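Local coordinates for hypothetical protein Atu0240 (Agrobacterium tumefaciens str. C58, PDB 2GAX) that is of unknown function but belongs to the DUF2000 family, grouped in one clan with the peptidyl-tRNA hydrolase 2 (PTH2) proteins, at residues V8-D13 / I58-T63; Y85-F90 / T109-G114. All blocks are in the same frame, centred on the assembly; numbering follows the deposited sequence.

In the fold
Both contacts belong to the same mixed sheet. Interaction 1 pairs the parallel strands 4-11 and 58-63 in its interior. It is nearer the centre of the chain and partly buried, a regular ladder with apolar side chains on both faces and exposed Asp12 at its end. Interaction 2 ties strand 83-86, outermost in this chain, to strand 112-120, which lies next to strand 4-11. It is farther from the centre, yet most of its touching residues are buried. A bulge carries an aromatic cluster, with exposed Lys111 and a water at the outer edge. The two meet at Arg11. Its NH1 forms a salt bridge with Glu87, and its backbone N probably bonds to the O of Val113.

Interaction 1: V8-D13 / I58-T63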
ATOM      1  N   VAL A   8       0.150  -1.253   4.910  1.00 28.73           N
ATOM      2  CA  VAL A   8       1.135  -1.102   3.850  1.00 29.01           C
ATOM      3  C   VAL A   8       2.260  -2.100   4.126  1.00 28.79           C
ATOM      4  O   VAL A   8       2.780  -2.128   5.231  1.00 29.23           O
ATOM      5  CB  VAL A   8       1.734   0.322   3.871  1.00 28.86           C
ATOM      6  CG1 VAL A   8       2.880   0.447   2.858  1.00 29.98           C
ATOM      7  CG2 VAL A   8       0.662   1.378   3.629  1.00 29.86           C
ATOM      8  N   ILE A   9       2.629  -2.915   3.134  1.00 29.33           N
ATOM      9  CA  ILE A   9       3.734  -3.874   3.268  1.00 29.86           C
ATOM     10  C   ILE A   9       4.826  -3.621   2.221  1.00 30.14           C
ATOM     11  O   ILE A   9       4.591  -3.710   1.009  1.00 29.65           O
ATOM     12  CB  ILE A   9       3.289  -5.379   3.189  1.00 30.09           C
ATOM     13  CG1 ILE A   9       2.028  -5.660   3.998  1.00 30.10           C
ATOM     14  CG2 ILE A   9       4.412  -6.315   3.666  1.00 29.64           C
ATOM     15  CD1 ILE A   9       0.719  -5.609   3.192  1.00 31.41           C
ATOM     16  N   LEU A  10       6.031  -3.333   2.708  1.00 30.35           N
ATOM     17  CA  LEU A  10       7.162  -2.985   1.859  1.00 30.30           C
ATOM     18  C   LEU A  10       8.194  -4.098   1.816  1.00 30.90           C
ATOM     19  O   LEU A  10       8.303  -4.888   2.749  1.00 31.51           O
ATOM     20  CB  LEU A  10       7.813  -1.699   2.384  1.00 30.77           C
ATOM     21  CG  LEU A  10       6.849  -0.505   2.454  1.00 30.05           C
ATOM     22  CD1 LEU A  10       7.464   0.644   3.228  1.00 29.03           C
ATOM     23  CD2 LEU A  10       6.392  -0.054   1.049  1.00 30.13           C
ATOM     24  N   ARG A  11       8.940  -4.181   0.725  1.00 31.04           N
ATOM     25  CA  ARG A  11      10.038  -5.147   0.667  1.00 31.59           C
ATOM     26  C   ARG A  11      11.177  -4.573   1.515  1.00 32.29           C
ATOM     27  O   ARG A  11      11.567  -3.425   1.315  1.00 32.36           O
ATOM     28  CB  ARG A  11      10.476  -5.407  -0.778  1.00 31.04           C
ATOM     29  CG  ARG A  11      11.224  -6.743  -0.936  1.00 31.21           C
ATOM     30  CD  ARG A  11      11.605  -7.001  -2.376  1.00 32.46           C
ATOM     31  NE  ARG A  11      12.669  -6.111  -2.848  1.00 31.01           N
ATOM     32  CZ  ARG A  11      12.994  -5.959  -4.129  1.00 31.84           C
ATOM     33  NH1 ARG A  11      12.338  -6.621  -5.070  1.00 32.72           N
ATOM     34  NH2 ARG A  11      13.966  -5.133  -4.484  1.00 32.47           N
ATOM     35  N   ASP A  12      11.706  -5.351   2.464  1.00 33.65           N
ATOM     36  CA  ASP A  12      12.576  -4.756   3.496  1.00 35.36           C
ATOM     37  C   ASP A  12      13.902  -4.226   2.961  1.00 35.26           C
ATOM     38  O   ASP A  12      14.494  -3.327   3.558  1.00 35.99           O
ATOM     39  CB  ASP A  12      12.803  -5.691   4.691  1.00 36.35           C
ATOM     40  CG  ASP A  12      13.237  -4.934   5.957  1.00 39.80           C
ATOM     41  OD1 ASP A  12      12.956  -3.705   6.088  1.00 40.86           O
ATOM     42  OD2 ASP A  12      13.862  -5.579   6.838  1.00 43.82           O
ATOM     43  N   ASP A  13      14.352  -4.749   1.826  1.00 35.59           N
ATOM     44  CA  ASP A  13      15.673  -4.360   1.302  1.00 35.85           C
ATOM     45  C   ASP A  13      15.726  -3.040   0.524  1.00 35.38           C
ATOM     46  O   ASP A  13      16.795  -2.624   0.071  1.00 35.88           O
ATOM     47  CB  ASP A  13      16.304  -5.515   0.517  1.00 36.31           C
ATOM     48  CG  ASP A  13      15.546  -5.851  -0.752  1.00 38.09           C
ATOM     49  OD1 ASP A  13      14.411  -5.371  -0.928  1.00 39.17           O
ATOM     50  OD2 ASP A  13      16.091  -6.615  -1.573  1.00 40.02           O
ATOM     51  N   ILE A  58      -3.030   3.759   9.829  1.00 30.98           N
ATOM     52  CA  ILE A  58      -2.329   3.076   8.757  1.00 32.08           C
ATOM     53  C   ILE A  58      -1.128   2.339   9.355  1.00 32.59           C
ATOM     54  O   ILE A  58      -0.204   2.963   9.895  1.00 33.26           O
ATOM     55  CB  ILE A  58      -1.879   4.098   7.674  1.00 32.11           C
ATOM     56  CG1 ILE A  58      -3.099   4.784   7.048  1.00 32.69           C
ATOM     57  CG2 ILE A  58      -0.996   3.445   6.600  1.00 32.69           C
ATOM     58  CD1 ILE A  58      -2.823   6.173   6.504  1.00 32.98           C
ATOM     59  N   VAL A  59      -1.157   1.012   9.291  1.00 32.40           N
ATOM     60  CA  VAL A  59      -0.056   0.187   9.799  1.00 32.70           C
ATOM     61  C   VAL A  59       0.974  -0.099   8.704  1.00 32.41           C
ATOM     62  O   VAL A  59       0.619  -0.580   7.639  1.00 32.75           O
ATOM     63  CB  VAL A  59      -0.600  -1.148  10.391  1.00 32.27           C
ATOM     64  CG1 VAL A  59       0.521  -2.076  10.743  1.00 34.26           C
ATOM     65  CG2 VAL A  59      -1.463  -0.872  11.606  1.00 33.11           C
ATOM     66  N   VAL A  60       2.250   0.185   8.964  1.00 32.72           N
ATOM     67  CA  VAL A  60       3.305  -0.083   7.970  1.00 33.32           C
ATOM     68  C   VAL A  60       4.146  -1.294   8.379  1.00 34.02           C
ATOM     69  O   VAL A  60       4.589  -1.388   9.524  1.00 33.15           O
ATOM     70  CB  VAL A  60       4.210   1.154   7.735  1.00 32.86           C
ATOM     71  CG1 VAL A  60       5.257   0.872   6.639  1.00 34.03           C
ATOM     72  CG2 VAL A  60       3.361   2.357   7.354  1.00 33.75           C
HETATM   73  N   MSE A  61       4.346  -2.213   7.435  1.00 34.58           N
HETATM   74  CA  MSE A  61       5.082  -3.451   7.686  1.00 37.92           C
HETATM   75  C   MSE A  61       6.150  -3.685   6.623  1.00 35.79           C
HETATM   76  O   MSE A  61       6.171  -3.010   5.599  1.00 34.96           O
HETATM   77  CB  MSE A  61       4.119  -4.641   7.727  1.00 37.28           C
HETATM   78  CG  MSE A  61       3.043  -4.526   8.793  1.00 40.96           C
HETATM   79 SE   MSE A  61       1.573  -5.775   8.430  1.00 48.36          SE
HETATM   80  CE  MSE A  61       0.845  -4.905   6.955  1.00 47.31           C
ATOM     81  N   ALA A  62       7.048  -4.635   6.880  1.00 35.17           N
ATOM     82  CA  ALA A  62       8.081  -4.994   5.915  1.00 34.73           C
ATOM     83  C   ALA A  62       8.327  -6.493   5.957  1.00 34.90           C
ATOM     84  O   ALA A  62       8.118  -7.129   6.985  1.00 35.02           O
ATOM     85  CB  ALA A  62       9.372  -4.224   6.190  1.00 34.37           C
ATOM     86  N   THR A  63       8.733  -7.055   4.826  1.00 35.50           N
ATOM     87  CA  THR A  63       9.095  -8.468   4.760  1.00 35.77           C
ATOM     88  C   THR A  63       9.960  -8.745   3.534  1.00 35.46           C
ATOM     89  O   THR A  63      10.254  -7.834   2.760  1.00 34.77           O
ATOM     90  CB  THR A  63       7.847  -9.393   4.805  1.00 36.21           C
ATOM     91  OG1 THR A  63       8.259 -10.763   4.881  1.00 36.66           O
ATOM     92  CG2 THR A  63       6.957  -9.195   3.576  1.00 36.97           C
TER
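Strands 8-11 and 58-63 run side by side in the same direction, with 29° between their axes. Ile9 pairs with Met61 and Leu10 with Ala62. On the Ile9 face, selenomethionine Met61 bends at chi3 (-71°), which swings its methyl CE back against Ile9. CE presses on Ile9 CG1 at 3.3 Å, tighter than usual van der Waals contact. The two side chains lie alongside each other and point the same way. Ile9 CG2, anti to its backbone N, fits against Thr63 CG2 at 3.8 Å, so Ile9 sits between Met61 and Thr63. Leu68 and Ile71 of helix 65-77 also pack on Ile9. The other face carries Val8, Leu10, Val60 and Ala62. Val8 CG2 meets Ile58 CG2 at 4.0 Å as the two side chains cross obliquely. Leu10 sends CD1 obliquely to Val60 CG1 at 4.1 Å, while helix 16-33 packs on Leu10 through Val22 and Thr23. Ala62 is short, and the carboxylate of Asp12 lies over it, with OD1 3.6 Å from Ala62 CB. That oxygen also forms a salt bridge with Lys19. Five backbone bonds hold the register. Met61 N to Val8 O is the shortest at 2.7 Å and runs nearly along the C=O axis. Asp12 N to Thr63 O closes the ladder just past strand 8-11, with the donor above the carbonyl plane. Beyond it, Arg11 NE reaches Asp13 OD1 at 2.7 Å in a salt bridge. Helices 16-33 and 65-77 pack on opposite faces. With helix 16-33 and hairpin 42-43/49-50 between them, the strands form a beta-alpha-beta crossover.

Interaction 2: Y85-F90 / T109-G114; sequences YIEEMF and TAKVVG
Val113 is the apolar centre of this contact, at a classic beta bulge where outermost strand 83-86 pairs antiparallel with strand 112-120: Val113 and Gly114 both face Tyr85. With chi1 at -60° its CG1 is anti to the carbonyl carbon, so CG2 takes the crowded position and lies 3.5 Å from Tyr85 CD2. The same methyl meets Phe90 CE2 tip to tip at 4.0 Å. The two rings touch: Tyr85 CE2 sits over the centre of one face of the Phe90 ring. Met89 CE lies over the centre of a face of the Tyr85 ring, and Val22 of helix 16-33 adds to the cluster. Away from it, Ile86 CG2 packs on Ala110 CB, and Phe105 touches both residues. The bulge gives Tyr85 O two donors. Val113 N is the nearer at 2.8 Å and Gly114 N follows at 3.2 Å, both in the carbonyl plane. Tyr85 N returns a bond to Gly114 O. Farther out, Glu87 N, where the chain turns into a 3-10 segment, bonds to Lys111 O at 2.9 Å, nearly along the C=O axis. The polar edge lies around Lys111. Its aliphatic chain crosses Glu87, whose OE1 forms a salt bridge with Arg11. Lys111 NZ stays 4.4 Å from Glu88 OE2, beyond a salt bridge. The link is indirect: a water donates to Glu88 OE1 at 2.5 Å and accepts from the backbone N of Lys111.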
ATOM      1  N   TYR A  85       2.994  -2.214  -6.294  1.00 26.47           N
ATOM      2  CA  TYR A  85       4.156  -1.528  -6.860  1.00 27.22           C
ATOM      3  C   TYR A  85       5.227  -2.600  -7.051  1.00 27.27           C
ATOM      4  O   TYR A  85       5.573  -3.307  -6.099  1.00 28.19           O
ATOM      5  CB  TYR A  85       4.629  -0.464  -5.860  1.00 27.36           C
ATOM      6  CG  TYR A  85       5.486   0.664  -6.404  1.00 28.15           C
ATOM      7  CD1 TYR A  85       5.078   1.999  -6.269  1.00 28.21           C
ATOM      8  CD2 TYR A  85       6.712   0.409  -7.039  1.00 28.85           C
ATOM      9  CE1 TYR A  85       5.869   3.054  -6.763  1.00 28.37           C
ATOM     10  CE2 TYR A  85       7.503   1.445  -7.516  1.00 27.34           C
ATOM     11  CZ  TYR A  85       7.078   2.752  -7.382  1.00 28.23           C
ATOM     12  OH  TYR A  85       7.882   3.767  -7.856  1.00 31.14           O
ATOM     13  N   ILE A  86       5.710  -2.751  -8.283  1.00 27.19           N
ATOM     14  CA  ILE A  86       6.750  -3.738  -8.612  1.00 27.40           C
ATOM     15  C   ILE A  86       8.083  -3.028  -8.860  1.00 28.19           C
ATOM     16  O   ILE A  86       8.110  -1.838  -9.141  1.00 27.81           O
ATOM     17  CB  ILE A  86       6.389  -4.652  -9.837  1.00 26.77           C
ATOM     18  CG1 ILE A  86       6.260  -3.841 -11.144  1.00 26.64           C
ATOM     19  CG2 ILE A  86       5.095  -5.442  -9.575  1.00 28.08           C
ATOM     20  CD1 ILE A  86       6.282  -4.703 -12.411  1.00 26.48           C
ATOM     21  N   GLU A  87       9.177  -3.778  -8.747  1.00 29.14           N
ATOM     22  CA  GLU A  87      10.527  -3.237  -8.867  1.00 30.50           C
ATOM     23  C   GLU A  87      10.768  -2.470 -10.169  1.00 30.34           C
ATOM     24  O   GLU A  87      11.410  -1.414 -10.168  1.00 29.67           O
ATOM     25  CB  GLU A  87      11.544  -4.372  -8.741  1.00 31.00           C
ATOM     26  CG  GLU A  87      12.990  -3.906  -8.509  1.00 32.77           C
ATOM     27  CD  GLU A  87      13.948  -5.073  -8.327  1.00 33.27           C
ATOM     28  OE1 GLU A  87      13.685  -5.929  -7.467  1.00 34.52           O
ATOM     29  OE2 GLU A  87      14.959  -5.137  -9.067  1.00 39.75           O
ATOM     30  N   GLU A  88      10.245  -3.004 -11.272  1.00 30.13           N
ATOM     31  CA  GLU A  88      10.476  -2.434 -12.586  1.00 30.68           C
ATOM     32  C   GLU A  88       9.889  -1.042 -12.718  1.00 30.90           C
ATOM     33  O   GLU A  88      10.326  -0.279 -13.567  1.00 31.01           O
ATOM     34  CB  GLU A  88       9.931  -3.340 -13.689  1.00 30.76           C
ATOM     35  CG  GLU A  88      10.770  -4.572 -13.993  1.00 31.10           C
ATOM     36  CD  GLU A  88      10.639  -5.690 -12.972  1.00 34.57           C
ATOM     37  OE1 GLU A  88       9.802  -5.606 -12.040  1.00 34.53           O
ATOM     38  OE2 GLU A  88      11.381  -6.675 -13.113  1.00 36.03           O
HETATM   39  N   MSE A  89       8.912  -0.704 -11.874  1.00 30.56           N
HETATM   40  CA  MSE A  89       8.296   0.628 -11.915  1.00 31.70           C
HETATM   41  C   MSE A  89       9.220   1.765 -11.450  1.00 31.18           C
HETATM   42  O   MSE A  89       8.891   2.938 -11.610  1.00 31.90           O
HETATM   43  CB  MSE A  89       6.970   0.640 -11.148  1.00 31.17           C
HETATM   44  CG  MSE A  89       5.900  -0.141 -11.870  1.00 31.80           C
HETATM   45 SE   MSE A  89       4.354  -0.544 -10.736  1.00 36.05          SE
HETATM   46  CE  MSE A  89       3.949   1.248 -10.058  1.00 31.26           C
ATOM     47  N   PHE A  90      10.358   1.400 -10.869  1.00 30.91           N
ATOM     48  CA  PHE A  90      11.414   2.363 -10.531  1.00 30.78           C
ATOM     49  C   PHE A  90      12.158   2.881 -11.762  1.00 30.79           C
ATOM     50  O   PHE A  90      12.881   3.874 -11.667  1.00 31.45           O
ATOM     51  CB  PHE A  90      12.425   1.730  -9.563  1.00 30.55           C
ATOM     52  CG  PHE A  90      11.948   1.665  -8.141  1.00 31.17           C
ATOM     53  CD1 PHE A  90      11.511   2.809  -7.487  1.00 31.55           C
ATOM     54  CD2 PHE A  90      11.964   0.459  -7.441  1.00 33.21           C
ATOM     55  CE1 PHE A  90      11.076   2.750  -6.159  1.00 32.23           C
ATOM     56  CE2 PHE A  90      11.522   0.391  -6.108  1.00 30.60           C
ATOM     57  CZ  PHE A  90      11.076   1.532  -5.481  1.00 31.01           C
ATOM     58  N   THR A 109       5.431 -14.337 -10.938  1.00 37.02           N
ATOM     59  CA  THR A 109       6.692 -13.847 -11.517  1.00 36.43           C
ATOM     60  C   THR A 109       7.077 -12.414 -11.140  1.00 36.09           C
ATOM     61  O   THR A 109       8.221 -11.998 -11.389  1.00 35.71           O
ATOM     62  CB  THR A 109       6.712 -13.926 -13.059  1.00 36.52           C
ATOM     63  OG1 THR A 109       5.891 -12.892 -13.611  1.00 36.46           O
ATOM     64  CG2 THR A 109       6.259 -15.287 -13.563  1.00 36.47           C
ATOM     65  N   ALA A 110       6.146 -11.657 -10.557  1.00 34.66           N
ATOM     66  CA  ALA A 110       6.421 -10.254 -10.235  1.00 34.04           C
ATOM     67  C   ALA A 110       7.457 -10.090  -9.111  1.00 33.65           C
ATOM     68  O   ALA A 110       7.606 -10.967  -8.246  1.00 34.48           O
ATOM     69  CB  ALA A 110       5.130  -9.502  -9.900  1.00 33.33           C
ATOM     70  N   LYS A 111       8.183  -8.973  -9.140  1.00 32.57           N
ATOM     71  CA  LYS A 111       9.035  -8.602  -8.011  1.00 31.63           C
ATOM     72  C   LYS A 111       8.342  -7.456  -7.286  1.00 30.39           C
ATOM     73  O   LYS A 111       8.648  -6.299  -7.511  1.00 29.65           O
ATOM     74  CB  LYS A 111      10.437  -8.196  -8.470  1.00 32.23           C
ATOM     75  CG  LYS A 111      11.221  -9.315  -9.122  1.00 34.70           C
ATOM     76  CD  LYS A 111      12.406  -8.767  -9.924  1.00 39.29           C
ATOM     77  CE  LYS A 111      13.476  -9.836 -10.121  1.00 41.14           C
ATOM     78  NZ  LYS A 111      14.092  -9.762 -11.484  1.00 43.83           N
ATOM     79  N   VAL A 112       7.353  -7.795  -6.462  1.00 29.07           N
ATOM     80  CA  VAL A 112       6.626  -6.787  -5.705  1.00 28.37           C
ATOM     81  C   VAL A 112       7.555  -6.133  -4.701  1.00 28.09           C
ATOM     82  O   VAL A 112       8.275  -6.818  -3.967  1.00 27.25           O
ATOM     83  CB  VAL A 112       5.406  -7.353  -4.970  1.00 28.41           C
ATOM     84  CG1 VAL A 112       4.668  -6.240  -4.228  1.00 27.18           C
ATOM     85  CG2 VAL A 112       4.456  -8.016  -5.964  1.00 29.75           C
ATOM     86  N   VAL A 113       7.545  -4.804  -4.698  1.00 27.77           N
ATOM     87  CA  VAL A 113       8.293  -4.038  -3.705  1.00 27.59           C
ATOM     88  C   VAL A 113       7.384  -3.395  -2.652  1.00 27.08           C
ATOM     89  O   VAL A 113       7.847  -2.957  -1.603  1.00 27.26           O
ATOM     90  CB  VAL A 113       9.251  -3.023  -4.364  1.00 27.43           C
ATOM     91  CG1 VAL A 113      10.252  -3.770  -5.261  1.00 28.07           C
ATOM     92  CG2 VAL A 113       8.482  -1.973  -5.185  1.00 26.93           C
ATOM     93  N   GLY A 114       6.083  -3.361  -2.918  1.00 27.33           N
ATOM     94  CA  GLY A 114       5.134  -2.846  -1.932  1.00 26.34           C
ATOM     95  C   GLY A 114       3.709  -3.176  -2.304  1.00 26.75           C
ATOM     96  O   GLY A 114       3.396  -3.335  -3.477  1.00 25.64           O
TER
HETATM   97  O   HOH W   1       8.234  -7.560 -11.708  1.00 33.67           O